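Local atomic coordinates of succinylglutamate desuccinylase/aspartoacylase (Ruegeria sp. TM1040, PDB entry 3NA6), a protein that probably hydrolyses the amide bond of an N-acylated amino acid, as the zinc-dependent succinylglutamate desuccinylases and aspartoacylases to which it is related do. Residues 53-58 and 128-133; 92-97 and 103-108; 99-102 and 108-111; 284-289 and 295-300. All blocks are in the same frame, centred on the assembly; numbering follows the deposited sequence.

Contact 1: 53-58 and 128-133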
# COMPACT_ATOMS: atom_id res chain seq x y z
N LEU A 53 -12.77 -36.51 -5.89
CA LEU A 53 -12.60 -35.15 -5.44
C LEU A 53 -11.71 -34.41 -6.43
O LEU A 53 -10.53 -34.74 -6.63
CB LEU A 53 -12.01 -35.12 -4.04
CG LEU A 53 -11.87 -33.75 -3.35
CD1 LEU A 53 -13.23 -33.03 -3.17
CD2 LEU A 53 -11.16 -33.92 -2.00
N LEU A 54 -12.30 -33.39 -7.05
CA LEU A 54 -11.71 -32.68 -8.19
C LEU A 54 -11.46 -31.22 -7.82
O LEU A 54 -12.40 -30.50 -7.46
CB LEU A 54 -12.62 -32.76 -9.42
CG LEU A 54 -13.13 -34.19 -9.71
CD1 LEU A 54 -14.25 -34.16 -10.68
CD2 LEU A 54 -11.97 -35.04 -10.18
N THR A 55 -10.21 -30.81 -7.86
CA THR A 55 -9.86 -29.45 -7.48
C THR A 55 -9.08 -28.72 -8.56
O THR A 55 -8.24 -29.32 -9.24
CB THR A 55 -9.04 -29.47 -6.19
OG1 THR A 55 -8.02 -30.49 -6.28
CG2 THR A 55 -9.94 -29.73 -4.98
N GLY A 56 -9.37 -27.43 -8.70
CA GLY A 56 -8.59 -26.51 -9.49
C GLY A 56 -8.19 -25.32 -8.62
O GLY A 56 -8.74 -25.11 -7.58
N ALA A 57 -7.22 -24.56 -9.07
CA ALA A 57 -6.77 -23.36 -8.39
C ALA A 57 -6.34 -23.61 -6.95
O ALA A 57 -6.54 -22.80 -6.06
CB ALA A 57 -7.82 -22.24 -8.51
N ASN A 58 -5.69 -24.74 -6.74
CA ASN A 58 -4.87 -24.97 -5.57
C ASN A 58 -3.99 -23.73 -5.40
O ASN A 58 -3.82 -23.21 -4.29
CB ASN A 58 -4.05 -26.26 -5.80
CG ASN A 58 -3.19 -26.64 -4.62
OD1 ASN A 58 -2.56 -25.79 -3.99
ND2 ASN A 58 -3.10 -27.98 -4.34
N ASP A 128 -7.43 -28.41 6.44
CA ASP A 128 -7.97 -29.31 7.46
C ASP A 128 -9.32 -29.92 7.07
O ASP A 128 -9.61 -31.07 7.37
CB ASP A 128 -8.10 -28.59 8.81
CG ASP A 128 -8.70 -29.47 9.86
OD1 ASP A 128 -7.96 -30.30 10.45
OD2 ASP A 128 -9.93 -29.36 10.06
N TYR A 129 -10.16 -29.13 6.41
CA TYR A 129 -11.46 -29.61 5.98
C TYR A 129 -11.30 -30.67 4.89
O TYR A 129 -12.02 -31.66 4.85
CB TYR A 129 -12.35 -28.45 5.49
CG TYR A 129 -13.75 -28.87 5.16
CD1 TYR A 129 -14.67 -29.16 6.16
CD2 TYR A 129 -14.16 -28.98 3.86
CE1 TYR A 129 -15.95 -29.56 5.84
CE2 TYR A 129 -15.43 -29.35 3.55
CZ TYR A 129 -16.31 -29.65 4.52
OH TYR A 129 -17.56 -30.04 4.17
N PHE A 130 -10.37 -30.43 3.97
CA PHE A 130 -10.08 -31.42 2.94
C PHE A 130 -9.46 -32.66 3.54
O PHE A 130 -9.87 -33.76 3.20
CB PHE A 130 -9.25 -30.81 1.79
CG PHE A 130 -10.10 -30.05 0.77
CD1 PHE A 130 -10.77 -28.88 1.16
CD2 PHE A 130 -10.29 -30.53 -0.50
CE1 PHE A 130 -11.57 -28.22 0.30
CE2 PHE A 130 -11.11 -29.86 -1.38
CZ PHE A 130 -11.73 -28.70 -0.99
N GLN A 131 -8.48 -32.49 4.42
CA GLN A 131 -7.80 -33.63 5.07
C GLN A 131 -8.75 -34.55 5.84
O GLN A 131 -8.70 -35.76 5.67
CB GLN A 131 -6.76 -33.10 6.05
CG GLN A 131 -5.93 -34.18 6.79
CD GLN A 131 -4.87 -34.82 5.91
OE1 GLN A 131 -4.18 -34.15 5.14
NE2 GLN A 131 -4.73 -36.15 6.02
N ARG A 132 -9.61 -33.97 6.67
CA ARG A 132 -10.42 -34.76 7.62
C ARG A 132 -11.87 -34.97 7.21
O ARG A 132 -12.51 -35.88 7.72
CB ARG A 132 -10.35 -34.13 9.02
CG ARG A 132 -8.92 -34.21 9.61
CD ARG A 132 -8.88 -33.98 11.12
NE ARG A 132 -9.39 -32.64 11.42
CZ ARG A 132 -10.32 -32.34 12.31
NH1 ARG A 132 -10.83 -33.26 13.12
NH2 ARG A 132 -10.72 -31.09 12.43
N THR A 133 -12.41 -34.16 6.30
CA THR A 133 -13.81 -34.29 5.95
C THR A 133 -13.99 -34.75 4.52
O THR A 133 -14.62 -35.77 4.29
CB THR A 133 -14.61 -32.99 6.22
OG1 THR A 133 -14.42 -32.63 7.58
CG2 THR A 133 -16.11 -33.20 5.96
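In the alpha/beta core of the catalytic domain, which belongs to the zinc exopeptidase clan, Phe130 of helix 122-134 brings its ring up to Leu53 and Thr55 of the inner strand 51-55. Leu53 CD2 lies 3.8 Å from Phe130 CD2, its isobutyl group meeting the ring at a slant. Thr55 and Phe130 point at each other from opposite directions, and the methyl CG2 of Thr55 reaches Phe130 CE2, also at 3.8 Å, so the CD2-CE2 bond of the ring spans two alternate residues of the strand. Thr55 can do this because its two branches are divided: CG2 stands anti to the carbonyl carbon (OG1 at chi1 45°), while OG1 turns to the carboxylate of Asp143. Val88 of the adjacent parallel strand and the ring of Phe91 also pack on Phe130, and Tyr195 touches both Leu53 and Thr55. The helix itself is tied by a side-on salt bridge between residues one turn apart. Arg132 offers NE to Asp128 OD1 at 2.9 Å and NH2 to Asp128 OD2 at 3.0 Å, the latter on the syn lone pair of the carboxylate.

Contact 2: 92-97 and 103-108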
# COMPACT_ATOMS: atom_id res chain seq x y z
N ASN A 92 -8.02 -22.90 -3.48
CA ASN A 92 -7.65 -21.77 -2.63
C ASN A 92 -8.42 -20.58 -3.14
O ASN A 92 -7.87 -19.70 -3.83
CB ASN A 92 -6.16 -21.48 -2.61
CG ASN A 92 -5.80 -20.49 -1.53
OD1 ASN A 92 -6.69 -19.82 -0.97
ND2 ASN A 92 -4.51 -20.43 -1.17
N TYR A 93 -9.68 -20.54 -2.77
CA TYR A 93 -10.60 -19.58 -3.31
C TYR A 93 -10.12 -18.13 -3.13
O TYR A 93 -10.12 -17.36 -4.09
CB TYR A 93 -12.02 -19.81 -2.78
CG TYR A 93 -13.03 -18.83 -3.35
CD1 TYR A 93 -13.25 -18.73 -4.71
CD2 TYR A 93 -13.74 -17.98 -2.52
CE1 TYR A 93 -14.17 -17.84 -5.22
CE2 TYR A 93 -14.64 -17.07 -3.02
CZ TYR A 93 -14.86 -17.02 -4.37
OH TYR A 93 -15.76 -16.12 -4.84
N PRO A 94 -9.66 -17.78 -1.93
CA PRO A 94 -9.15 -16.41 -1.78
C PRO A 94 -7.98 -16.09 -2.70
O PRO A 94 -7.97 -14.98 -3.28
CB PRO A 94 -8.75 -16.35 -0.29
CG PRO A 94 -9.70 -17.34 0.35
CD PRO A 94 -9.72 -18.48 -0.63
N ALA A 95 -7.07 -17.04 -2.92
CA ALA A 95 -5.95 -16.82 -3.83
C ALA A 95 -6.52 -16.64 -5.24
O ALA A 95 -6.12 -15.73 -5.98
CB ALA A 95 -4.94 -17.97 -3.82
N PHE A 96 -7.47 -17.49 -5.61
CA PHE A 96 -8.10 -17.34 -6.94
C PHE A 96 -8.74 -15.96 -7.12
O PHE A 96 -8.54 -15.31 -8.15
CB PHE A 96 -9.11 -18.45 -7.21
CG PHE A 96 -9.92 -18.20 -8.42
CD1 PHE A 96 -9.37 -18.38 -9.66
CD2 PHE A 96 -11.22 -17.74 -8.32
CE1 PHE A 96 -10.10 -18.11 -10.80
CE2 PHE A 96 -11.96 -17.49 -9.45
CZ PHE A 96 -11.39 -17.67 -10.70
N ARG A 97 -9.49 -15.50 -6.14
CA ARG A 97 -10.09 -14.18 -6.27
C ARG A 97 -9.06 -13.06 -6.42
O ARG A 97 -9.38 -12.07 -7.04
CB ARG A 97 -11.03 -13.88 -5.11
CG ARG A 97 -12.36 -14.68 -5.14
CD ARG A 97 -13.17 -14.61 -6.51
NE ARG A 97 -13.93 -13.38 -6.80
CZ ARG A 97 -14.95 -12.89 -6.09
NH1 ARG A 97 -15.37 -13.46 -4.95
NH2 ARG A 97 -15.56 -11.78 -6.49
N SER A 103 -2.76 -17.04 -0.94
CA SER A 103 -3.84 -16.24 -0.39
C SER A 103 -3.40 -14.85 0.07
O SER A 103 -2.39 -14.68 0.78
CB SER A 103 -4.48 -17.01 0.80
OG SER A 103 -5.46 -16.20 1.45
N PRO A 104 -4.18 -13.83 -0.28
CA PRO A 104 -3.91 -12.52 0.27
C PRO A 104 -4.27 -12.41 1.78
O PRO A 104 -3.77 -11.52 2.44
CB PRO A 104 -4.80 -11.63 -0.59
CG PRO A 104 -5.95 -12.46 -0.92
CD PRO A 104 -5.45 -13.86 -1.03
N ILE A 105 -5.07 -13.32 2.33
CA ILE A 105 -5.41 -13.30 3.75
C ILE A 105 -4.20 -13.66 4.62
O ILE A 105 -3.93 -12.97 5.59
CB ILE A 105 -6.62 -14.25 4.08
CG1 ILE A 105 -7.88 -13.85 3.29
CG2 ILE A 105 -6.95 -14.23 5.59
CD1 ILE A 105 -9.06 -14.94 3.33
N ASP A 106 -3.45 -14.70 4.26
CA ASP A 106 -2.38 -15.23 5.10
C ASP A 106 -1.10 -15.61 4.32
O ASP A 106 -0.18 -16.20 4.87
CB ASP A 106 -2.92 -16.44 5.87
CG ASP A 106 -3.65 -17.45 4.96
OD1 ASP A 106 -3.25 -17.60 3.77
OD2 ASP A 106 -4.63 -18.07 5.42
N ARG A 107 -1.04 -15.27 3.05
CA ARG A 107 0.08 -15.63 2.22
C ARG A 107 0.22 -17.16 2.13
O ARG A 107 1.25 -17.67 1.74
CB ARG A 107 1.35 -14.99 2.77
CG ARG A 107 2.30 -14.42 1.74
CD ARG A 107 2.06 -12.93 1.49
NE ARG A 107 0.96 -12.71 0.55
CZ ARG A 107 0.38 -11.53 0.32
NH1 ARG A 107 0.79 -10.43 0.95
NH2 ARG A 107 -0.61 -11.45 -0.56
N GLY A 108 -0.83 -17.89 2.47
CA GLY A 108 -0.75 -19.34 2.50
C GLY A 108 -0.63 -19.96 1.11
O GLY A 108 -1.42 -19.67 0.21
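The capped start of helix 93-97 is the platform on which loop 103-108 folds back, with Asn92, Pro94 and Ala95 meeting Ser103, Pro104 and Ile105. Asn92 occupies the N-cap. Its CG is anti to the backbone N (chi1 -169°), which swings the amide over the first turn, where OD1 accepts a weak bond from Ala95 N at 3.4 Å. The same amide lies beside Ser103, its ND2 3.9 Å from Ser103 CB. Next to it, the methyl of Ala95 rests against the loop backbone, with CB 3.7 Å from Ser103 N. Pro94 provides the apolar part of the surface: its CG meets Ile105 CD1 at 3.9 Å, the two side chains running at an angle to each other, and its carbonyl O lies 3.6 Å from Pro104 CD. On the loop side, two side-chain turns keep the backbone tightly wound. Ser103 OG accepts from Ile105 N at 3.0 Å, an ST turn, and Asp106 OD1 accepts from Gly108 N at 2.8 Å, an Asx turn. A backbone bond from Ser103 N to Gly108 O closes the loop's base. Beyond the contact, Phe96 packs on Met316 and Tyr93 on Asp291, both of a second subunit. The chemistry is thus divided: Asn92 OD1, Ser103 OG and Asp106 OD1 each accept within their own turn, the last also from Thr123 of helix 122-134, and the join rests on van der Waals contact, in which Asn92 and Ser103 share with the prolines, Ala95 and Ile105.

Contact 3: 99-102 and 108-111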
# COMPACT_ATOMS: atom_id res chain seq x y z
N SER A 99 -6.19 -13.46 -8.05
CA SER A 99 -5.33 -13.87 -9.16
C SER A 99 -3.89 -14.07 -8.73
O SER A 99 -2.96 -13.70 -9.44
CB SER A 99 -5.41 -12.86 -10.32
OG SER A 99 -6.74 -12.73 -10.76
N ALA A 100 -3.72 -14.72 -7.57
CA ALA A 100 -2.43 -14.90 -6.95
C ALA A 100 -2.19 -16.38 -6.64
O ALA A 100 -3.10 -17.14 -6.33
CB ALA A 100 -2.36 -14.10 -5.67
N ARG A 101 -0.92 -16.75 -6.68
CA ARG A 101 -0.49 -18.08 -6.25
C ARG A 101 -0.95 -18.42 -4.81
O ARG A 101 -1.52 -19.48 -4.56
CB ARG A 101 1.00 -18.17 -6.36
CG ARG A 101 1.62 -19.50 -5.95
CD ARG A 101 3.09 -19.46 -6.23
NE ARG A 101 3.74 -20.67 -5.77
CZ ARG A 101 3.83 -21.77 -6.46
NH1 ARG A 101 3.34 -21.86 -7.69
NH2 ARG A 101 4.48 -22.80 -5.92
N THR A 102 -0.78 -17.45 -3.93
CA THR A 102 -1.05 -17.60 -2.51
C THR A 102 -2.16 -16.68 -2.07
O THR A 102 -2.47 -15.67 -2.71
CB THR A 102 0.21 -17.38 -1.68
OG1 THR A 102 0.66 -16.01 -1.81
CG2 THR A 102 1.29 -18.36 -2.16
N GLY A 108 -0.83 -17.89 2.47
CA GLY A 108 -0.75 -19.34 2.50
C GLY A 108 -0.63 -19.96 1.11
O GLY A 108 -1.42 -19.67 0.21
N ASN A 109 0.37 -20.83 0.97
CA ASN A 109 0.46 -21.74 -0.15
C ASN A 109 -0.30 -23.00 0.24
O ASN A 109 0.17 -23.81 1.07
CB ASN A 109 1.91 -22.08 -0.48
CG ASN A 109 2.04 -22.99 -1.70
OD1 ASN A 109 1.04 -23.54 -2.18
ND2 ASN A 109 3.26 -23.15 -2.22
N LEU A 110 -1.48 -23.16 -0.35
CA LEU A 110 -2.39 -24.21 0.09
C LEU A 110 -1.73 -25.56 -0.17
O LEU A 110 -1.88 -26.48 0.65
CB LEU A 110 -3.73 -24.14 -0.66
CG LEU A 110 -4.79 -25.22 -0.36
CD1 LEU A 110 -5.07 -25.42 1.15
CD2 LEU A 110 -6.06 -24.91 -1.10
N ASN A 111 -0.97 -25.65 -1.27
CA ASN A 111 -0.33 -26.89 -1.63
C ASN A 111 0.72 -27.36 -0.66
O ASN A 111 1.13 -28.52 -0.74
CB ASN A 111 0.28 -26.86 -3.02
CG ASN A 111 0.51 -28.25 -3.58
OD1 ASN A 111 -0.30 -29.16 -3.36
ND2 ASN A 111 1.62 -28.44 -4.29
O HOH W 1 -2.34 -21.52 -2.77
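Thr102 lies over the peptide that joins Gly108 to Asn109, its CB 3.4 Å from Gly108 O and its methyl CG2 4.0 Å from Asn109 CA. The CA of Thr102 meets the same carbonyl oxygen in a C-H...O contact of 3.4 Å. A chi1 of 65° directs the methyl at the 108-109 backbone, while OG1 is bonded to Asp30 of a fourth subunit. A bridge is made by one water molecule, which donates to Arg101 O at 2.8 Å and accepts from Leu110 N at 3.0 Å, linking two backbones that do not bond directly. Arg101 is extended from CG to NE, which carries its guanidinium across to Asn109 at a slant. There NH2 lies 3.9 Å from Asn109 ND2, the guanidinium and amide planes standing 69° apart. The amide of Asn109 turns its oxygen elsewhere: OD1 is bonded to NE2 of His59 and weakly accepts from Asn111 N at 3.1 Å. His59, Glu62 and His145 appear to face one vacant point, a possible metal site as in the aspartoacylase family, and Asn109 would then possibly be a second-shell residue that orients a first-shell histidine, an arrangement consistent with the zinc site of these enzymes.

Contact 4: 284-289 and 295-300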
# COMPACT_ATOMS: atom_id res chain seq x y z
N VAL A 284 20.80 -21.62 -23.41
CA VAL A 284 19.38 -21.76 -23.09
C VAL A 284 18.72 -20.39 -22.81
O VAL A 284 17.55 -20.16 -23.16
CB VAL A 284 19.21 -22.67 -21.88
CG1 VAL A 284 17.79 -22.67 -21.35
CG2 VAL A 284 19.65 -24.07 -22.27
N ALA A 285 19.49 -19.51 -22.18
CA ALA A 285 18.98 -18.18 -21.84
C ALA A 285 20.09 -17.18 -21.67
O ALA A 285 21.26 -17.56 -21.37
CB ALA A 285 18.15 -18.24 -20.58
N ARG A 286 19.76 -15.90 -21.87
CA ARG A 286 20.67 -14.81 -21.53
C ARG A 286 19.93 -13.76 -20.70
O ARG A 286 18.78 -13.44 -21.00
CB ARG A 286 21.26 -14.16 -22.78
CG ARG A 286 22.01 -15.13 -23.67
CD ARG A 286 22.75 -14.42 -24.79
NE ARG A 286 21.85 -13.84 -25.77
CZ ARG A 286 22.26 -13.19 -26.84
NH1 ARG A 286 23.56 -13.04 -27.07
NH2 ARG A 286 21.36 -12.66 -27.68
N VAL A 287 20.61 -13.25 -19.67
CA VAL A 287 20.11 -12.16 -18.86
C VAL A 287 20.84 -10.83 -19.19
O VAL A 287 22.10 -10.72 -19.03
CB VAL A 287 20.18 -12.47 -17.35
CG1 VAL A 287 19.47 -11.36 -16.56
CG2 VAL A 287 19.45 -13.80 -17.07
N TRP A 288 20.06 -9.86 -19.68
CA TRP A 288 20.60 -8.55 -20.10
C TRP A 288 20.41 -7.57 -18.94
O TRP A 288 19.47 -7.69 -18.16
CB TRP A 288 19.88 -8.02 -21.34
CG TRP A 288 20.07 -8.82 -22.57
CD1 TRP A 288 19.32 -9.89 -22.99
CD2 TRP A 288 21.11 -8.66 -23.53
NE1 TRP A 288 19.82 -10.38 -24.19
CE2 TRP A 288 20.94 -9.66 -24.52
CE3 TRP A 288 22.18 -7.76 -23.67
CZ2 TRP A 288 21.79 -9.78 -25.63
CZ3 TRP A 288 23.03 -7.90 -24.74
CH2 TRP A 288 22.82 -8.89 -25.72
N SER A 289 21.30 -6.61 -18.83
CA SER A 289 21.23 -5.59 -17.81
C SER A 289 19.94 -4.83 -17.93
O SER A 289 19.62 -4.32 -19.02
CB SER A 289 22.38 -4.57 -17.94
OG SER A 289 22.21 -3.49 -17.02
N GLU A 295 26.58 -3.71 -22.18
CA GLU A 295 27.20 -4.72 -21.33
C GLU A 295 26.95 -6.12 -21.91
O GLU A 295 25.86 -6.41 -22.37
CB GLU A 295 26.60 -4.61 -19.93
CG GLU A 295 27.42 -5.17 -18.79
CD GLU A 295 26.82 -4.82 -17.41
OE1 GLU A 295 25.97 -5.57 -16.89
OE2 GLU A 295 27.23 -3.79 -16.85
N ALA A 296 27.96 -6.99 -21.88
CA ALA A 296 27.76 -8.38 -22.28
C ALA A 296 26.72 -9.02 -21.36
O ALA A 296 26.74 -8.82 -20.14
CB ALA A 296 29.08 -9.18 -22.23
N PRO A 297 25.81 -9.79 -21.93
CA PRO A 297 24.76 -10.47 -21.15
C PRO A 297 25.32 -11.64 -20.37
O PRO A 297 26.39 -12.08 -20.69
CB PRO A 297 23.80 -10.97 -22.22
CG PRO A 297 24.64 -11.16 -23.45
CD PRO A 297 25.80 -10.20 -23.35
N VAL A 298 24.63 -12.12 -19.34
CA VAL A 298 25.05 -13.34 -18.62
C VAL A 298 24.37 -14.48 -19.31
O VAL A 298 23.19 -14.39 -19.63
CB VAL A 298 24.65 -13.31 -17.13
CG1 VAL A 298 25.05 -14.59 -16.42
CG2 VAL A 298 25.28 -12.09 -16.43
N GLU A 299 25.10 -15.57 -19.53
CA GLU A 299 24.59 -16.70 -20.31
C GLU A 299 24.37 -17.92 -19.46
O GLU A 299 25.14 -18.20 -18.56
CB GLU A 299 25.62 -17.04 -21.40
CG GLU A 299 25.87 -15.92 -22.38
CD GLU A 299 26.73 -16.31 -23.56
OE1 GLU A 299 27.64 -17.15 -23.41
OE2 GLU A 299 26.49 -15.76 -24.65
N TYR A 300 23.28 -18.65 -19.75
CA TYR A 300 22.98 -19.89 -19.08
C TYR A 300 22.93 -20.99 -20.15
O TYR A 300 22.20 -20.88 -21.14
CB TYR A 300 21.70 -19.75 -18.22
CG TYR A 300 21.96 -18.78 -17.06
CD1 TYR A 300 22.62 -19.22 -15.91
CD2 TYR A 300 21.64 -17.42 -17.14
CE1 TYR A 300 22.91 -18.35 -14.85
CE2 TYR A 300 21.92 -16.52 -16.06
CZ TYR A 300 22.58 -17.00 -14.94
OH TYR A 300 22.88 -16.17 -13.86
O HOH W 2 23.73 -6.93 -20.59
O HOH W 3 23.86 -3.82 -15.20
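The carbonyl oxygen of Tyr300 is gripped by two successive backbone N-H groups, Val284 N at 2.8 Å in the carbonyl plane and Ala285 N at 3.2 Å, tilted 16° from that plane. Two residues thus face one, a classic beta bulge, to which Tyr300 N adds a bond to Ala285 O. Beyond it the antiparallel pairing is regular. The non-hydrogen-bonded pair Arg286 and Glu299 comes first, its aliphatic parts side by side; Arg286 NH2 bridges to Glu269 and to Glu71 of a second subunit, and Glu299 to Arg301. Val287 and Val298 then exchange a reciprocal pair, with Val287 N to Val298 O at 2.8 Å. On the face that carries Ala285, Val287 and Tyr300, Val287 CG2 touches the tyrosine ring at its edge, 3.8 Å from Tyr300 CE2; the phenol oxygen is bonded to Glu263 N. On the Arg286 face the indole of Trp288 lies flat on Pro297. Pro297 CB sits 3.7 Å from the centroid of the Trp288 six-membered ring and only 9° off its normal, a CH-pi contact, while Pro297 CG approaches Trp288 CH2. A chi1 of -65° leans the indole over the proline, and NE1 reaches Glu269 on strand 266-270. Toward the connecting loop, one water accepts from Ser289 N at 3.0 Å and donates to Glu295 O at 2.8 Å, spanning the two segments past the strand ends. These are the features of a bulged two-stranded beta hairpin, here at the margin of a small antiparallel sheet.

Contacts 1, 2 and 3 form one cluster in the catalytic domain, and contacts 2 and 3 both lie within the chain loop closed by contact 1. Contacts 2 and 3 share Gly108, with centres about 6 Å apart, and are joined by Ala95 O and Ala100 N at 3.1 Å. Contact 1 reaches contact 2 through Ala57 O and Asn92 N (3.0 Å), and contact 3 through Asn58 ND2 and Asn111 OD1 (3.2 Å). Contact 3 touches the possible metal site through Asn109, and contact 1 through Asn58 on His145. Contact 4 stands apart, its nearest atoms about 20 Å from contact 3, yet like contact 2 it touches the second subunit.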